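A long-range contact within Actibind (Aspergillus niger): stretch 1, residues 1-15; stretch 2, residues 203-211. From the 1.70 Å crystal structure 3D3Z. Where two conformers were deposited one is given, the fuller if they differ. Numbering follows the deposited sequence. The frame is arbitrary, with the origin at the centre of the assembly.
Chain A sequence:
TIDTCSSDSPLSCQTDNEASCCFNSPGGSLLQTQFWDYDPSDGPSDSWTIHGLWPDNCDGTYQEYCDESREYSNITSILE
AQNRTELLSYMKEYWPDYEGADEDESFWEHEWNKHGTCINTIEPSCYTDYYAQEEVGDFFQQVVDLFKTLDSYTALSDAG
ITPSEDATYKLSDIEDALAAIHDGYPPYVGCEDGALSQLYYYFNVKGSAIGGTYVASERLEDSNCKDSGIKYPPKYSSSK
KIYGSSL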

# COMPACT_ATOMS: atom_id res chain seq x y z
N THR A 1 -9.14 -19.95 8.98
CA THR A 1 -8.58 -18.73 8.32
C THR A 1 -9.01 -17.50 9.14
O THR A 1 -9.49 -17.64 10.30
N ILE A 2 -8.81 -16.30 8.63
CA ILE A 2 -9.17 -15.12 9.45
C ILE A 2 -10.67 -15.09 9.74
O ILE A 2 -11.50 -15.45 8.91
N ASP A 3 -10.92 -14.59 10.88
CA ASP A 3 -12.29 -14.24 11.27
C ASP A 3 -13.00 -13.30 10.30
O ASP A 3 -12.38 -12.45 9.64
N THR A 4 -14.31 -13.50 10.14
CA THR A 4 -15.07 -12.65 9.26
C THR A 4 -15.84 -11.69 10.13
O THR A 4 -16.09 -11.96 11.28
N CYS A 5 -16.09 -10.51 9.61
CA CYS A 5 -16.86 -9.50 10.31
C CYS A 5 -18.00 -9.11 9.39
O CYS A 5 -17.92 -9.27 8.18
N SER A 6 -19.08 -8.59 9.98
CA SER A 6 -20.22 -8.17 9.18
C SER A 6 -19.81 -7.07 8.17
O SER A 6 -18.99 -6.18 8.49
N SER A 7 -20.39 -7.13 6.97
CA SER A 7 -20.17 -6.08 5.97
C SER A 7 -20.74 -4.73 6.43
O SER A 7 -20.40 -3.68 5.84
N ASP A 8 -21.56 -4.71 7.46
CA ASP A 8 -21.96 -3.42 8.03
C ASP A 8 -21.23 -3.12 9.34
O ASP A 8 -21.75 -2.41 10.21
N SER A 9 -20.00 -3.63 9.46
CA SER A 9 -19.13 -3.29 10.58
C SER A 9 -18.86 -1.76 10.58
O SER A 9 -18.85 -1.17 9.50
N PRO A 10 -18.65 -1.15 11.76
CA PRO A 10 -18.43 0.29 11.80
C PRO A 10 -17.04 0.71 11.25
O PRO A 10 -16.00 0.07 11.54
N LEU A 11 -17.06 1.82 10.50
CA LEU A 11 -15.89 2.33 9.80
C LEU A 11 -14.84 2.83 10.79
O LEU A 11 -15.16 3.59 11.74
N SER A 12 -13.60 2.39 10.60
CA SER A 12 -12.49 2.87 11.41
C SER A 12 -12.32 4.40 11.20
O SER A 12 -12.67 4.92 10.16
N CYS A 13 -11.77 5.03 12.22
CA CYS A 13 -11.55 6.48 12.32
C CYS A 13 -12.79 7.33 12.32
O CYS A 13 -12.86 8.25 13.12
N GLN A 14 -13.73 7.03 11.41
CA GLN A 14 -14.97 7.76 11.26
C GLN A 14 -16.00 7.42 12.33
O GLN A 14 -17.04 8.06 12.35
N THR A 15 -15.73 6.43 13.19
CA THR A 15 -16.63 6.05 14.30
C THR A 15 -15.85 5.88 15.59
O THR A 15 -14.65 5.72 15.57
N PHE A 203 -7.49 4.98 3.25
CA PHE A 203 -8.72 4.19 3.40
C PHE A 203 -9.10 4.09 4.87
O PHE A 203 -8.25 4.07 5.79
N ASN A 204 -10.39 4.02 5.11
CA ASN A 204 -10.86 3.48 6.37
C ASN A 204 -11.48 2.10 6.06
O ASN A 204 -11.80 1.80 4.90
N VAL A 205 -11.62 1.29 7.10
CA VAL A 205 -11.95 -0.16 6.99
C VAL A 205 -13.16 -0.53 7.86
O VAL A 205 -13.25 -0.18 9.03
N LYS A 206 -14.08 -1.27 7.24
CA LYS A 206 -15.19 -1.94 7.92
C LYS A 206 -14.80 -3.40 8.07
O LYS A 206 -14.60 -4.09 7.08
N GLY A 207 -14.62 -3.83 9.31
CA GLY A 207 -14.17 -5.18 9.61
C GLY A 207 -12.66 -5.32 9.76
O GLY A 207 -11.96 -4.47 10.32
N SER A 208 -12.18 -6.46 9.29
CA SER A 208 -10.77 -6.78 9.42
C SER A 208 -9.98 -6.17 8.27
O SER A 208 -10.51 -6.00 7.18
N ALA A 209 -8.72 -5.85 8.53
CA ALA A 209 -7.80 -5.44 7.46
C ALA A 209 -7.61 -6.54 6.46
O ALA A 209 -7.30 -6.24 5.32
N ILE A 210 -7.80 -7.82 6.87
CA ILE A 210 -7.83 -8.93 5.91
C ILE A 210 -9.26 -9.29 5.55
O ILE A 210 -9.97 -9.88 6.33
N GLY A 211 -9.67 -8.91 4.36
CA GLY A 211 -11.00 -9.23 3.87
C GLY A 211 -12.10 -8.23 4.19
O GLY A 211 -13.22 -8.40 3.72

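Contact between the N-terminal stretch of Actibind, which has no regular helix or strand, and the end of a strand (203-206) with the loop that follows it. Residues that touch are at least 190 apart in sequence, and the two stretches bury 681 Å² between them, both sides summed.

Direct polar contact centres on Ser-12 and Val-205. Ser-12 N donates to Val-205 O (3.0 Å), and Val-205 N donates to Ser-12 OG (2.9 Å, N-H...acceptor angle 166°). The p rotamer of Ser-12 thus lets a side-chain oxygen serve the strand amide, so that both backbone polar groups of Val-205 are satisfied by one residue; Ser-12 OG is also hydrogen-bonded elsewhere in the structure. The CA-to-CB bond of Val-205 itself points away.

Asn-204 (m) points toward stretch 1 and has the largest covered area, 102 Å². Its CB lies 3.7 Å from Leu-11 CD1, and its CG lies 3.2 Å from Ser-12 O, a carbonyl that accepts from Gln-14 N within its own stretch (2.7 Å). Gln-14 (m, then t) also points toward the strand, and its terminal amide approaches that of Asn-204; the orientation of both amides is uncertain.

Lys-206 leaves the strand sideways, with chi angles m, t, p, p that curl its chain along stretch 1. Leu-11 (t, p) starts sideways too, but its end comes nearer and sets CD1 3.6 Å from Lys-206 CG, against the aliphatic part of the lysine. The ammonium has three acceptors: Lys-206 NZ donates to Ser-9 O (2.9 Å), to water 4 (2.9 Å from NZ to the water O) and, weakly, to water 6 (3.3 Å from NZ to the water O). Water 4 in turn donates a hydrogen bond to Asp-8 OD1, 2.6 Å from its O, linking lysine and carboxylate indirectly, while water 6 accepts from Leu-11 N.

The type I turn from Ser-6 to Ser-9 is braced from within: Ser-6 O accepts from Ser-9 N (2.9 Å) and, at a very short 2.5 Å, from Ser-9 OG, and Ser-6 OG (t) accepts from Asp-8 N (2.9 Å). Water 3 donates to both Ser-6 O and Lys-206 O. Ser-9 (m) points toward stretch 2, its CB 3.4 Å from Gly-207 N; that amide donates to water 5, which also lies within hydrogen-bonding distance of Pro-10 O.

Cys-5 (m), covalently bonded to a group elsewhere in the structure, places CB 3.7 Å from Gly-207 CA. A CB on Gly-207 would sit tightly against Cys-5 CB and be jammed against the preceding carbonyl.

At the far end, Ile-2 (t, t) points toward the loop; its CD1 packs 3.5 Å from Ile-210 CB and 3.6 Å from Ser-208 OG. The t rotamer of Ser-208 lets its OG accept from Ile-210 N (3.1 Å), and the same hydroxyl meets water 2 (2.7 Å from OG to the water O), whose O also lies 2.6 Å from Asp-3 OD1. Water 1 donates to Asp-3 O and Ile-210 O, bridging two carbonyls.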

# COMPACT_ATOMS: atom_id res chain seq x y z
CB THR A 1 -9.06 -18.70 6.87
OG1 THR A 1 -10.47 -18.94 6.86
CG2 THR A 1 -8.33 -19.76 6.02
CB ILE A 2 -8.65 -13.78 8.84
CG1 ILE A 2 -8.35 -12.78 9.97
CG2 ILE A 2 -9.62 -13.25 7.80
CD1 ILE A 2 -7.33 -11.69 9.61
CB ASP A 3 -12.33 -13.76 12.74
CG ASP A 3 -11.93 -12.28 12.94
OD1 ASP A 3 -11.32 -11.62 12.05
OD2 ASP A 3 -12.26 -11.78 14.05
CB THR A 4 -15.99 -13.45 8.33
OG1 THR A 4 -16.76 -14.38 9.10
CG2 THR A 4 -15.18 -14.20 7.29
CB CYS A 5 -15.95 -8.28 10.59
SG CYS A 5 -14.44 -8.69 11.42
CB SER A 6 -21.35 -7.65 10.08
OG SER A 6 -22.24 -6.82 9.32
CB SER A 7 -20.75 -6.50 4.61
OG SER A 7 -22.16 -6.48 4.66
CB ASP A 8 -23.48 -3.35 8.14
CG ASP A 8 -24.14 -3.33 6.77
OD1 ASP A 8 -24.12 -2.26 6.14
OD2 ASP A 8 -24.64 -4.38 6.33
CB SER A 9 -17.81 -4.07 10.49
OG SER A 9 -18.00 -5.46 10.63
CB PRO A 10 -18.54 0.60 13.28
CG PRO A 10 -18.06 -0.63 13.96
CD PRO A 10 -18.53 -1.74 13.10
CB LEU A 11 -16.34 3.43 8.83
CG LEU A 11 -15.51 3.85 7.65
CD1 LEU A 11 -15.17 2.77 6.63
CD2 LEU A 11 -16.31 5.00 6.99
CB SER A 12 -11.18 2.12 11.09
OG SER A 12 -10.84 2.23 9.72
CB CYS A 13 -10.59 7.03 11.26
SG CYS A 13 -8.91 6.55 11.48
CB GLN A 14 -15.54 7.59 9.83
CG GLN A 14 -14.54 8.03 8.72
CD GLN A 14 -15.11 8.13 7.28
OE1 GLN A 14 -16.15 8.75 7.05
NE2 GLN A 14 -14.37 7.55 6.29
CB THR A 15 -17.48 4.73 13.99
OG1 THR A 15 -16.62 3.58 13.90
CG2 THR A 15 -18.26 4.84 12.69
CB PHE A 203 -8.51 2.74 2.93
CG PHE A 203 -8.36 2.60 1.48
CD1 PHE A 203 -9.47 2.48 0.67
CD2 PHE A 203 -7.09 2.55 0.91
CE1 PHE A 203 -9.33 2.32 -0.65
CE2 PHE A 203 -6.96 2.40 -0.42
CZ PHE A 203 -8.07 2.28 -1.20
CB ASN A 204 -11.85 4.41 7.07
CG ASN A 204 -11.26 5.82 7.41
OD1 ASN A 204 -10.17 5.97 7.95
ND2 ASN A 204 -12.03 6.83 7.10
CB VAL A 205 -10.71 -1.07 7.30
CG1 VAL A 205 -11.07 -2.57 7.17
CG2 VAL A 205 -9.57 -0.73 6.31
CB LYS A 206 -16.46 -1.82 7.09
CG LYS A 206 -16.94 -0.39 6.89
CD LYS A 206 -18.01 -0.28 5.77
CE LYS A 206 -19.41 -0.60 6.29
NZ LYS A 206 -19.94 0.39 7.32
CB SER A 208 -10.57 -8.30 9.38
OG SER A 208 -9.21 -8.66 9.52
CB ALA A 209 -6.42 -5.02 8.02
CB ILE A 210 -7.13 -10.23 6.44
CG1 ILE A 210 -5.75 -9.91 7.04
CG2 ILE A 210 -7.12 -11.30 5.34
CD1 ILE A 210 -4.65 -9.62 6.06
O HOH W 1 -12.28 -10.84 7.45
O HOH W 2 -9.51 -9.71 11.94
O HOH W 3 -16.89 -5.85 6.15
O HOH W 4 -22.68 -0.38 7.11
O HOH W 5 -14.96 -2.32 11.59
O HOH W 6 -19.61 3.06 9.16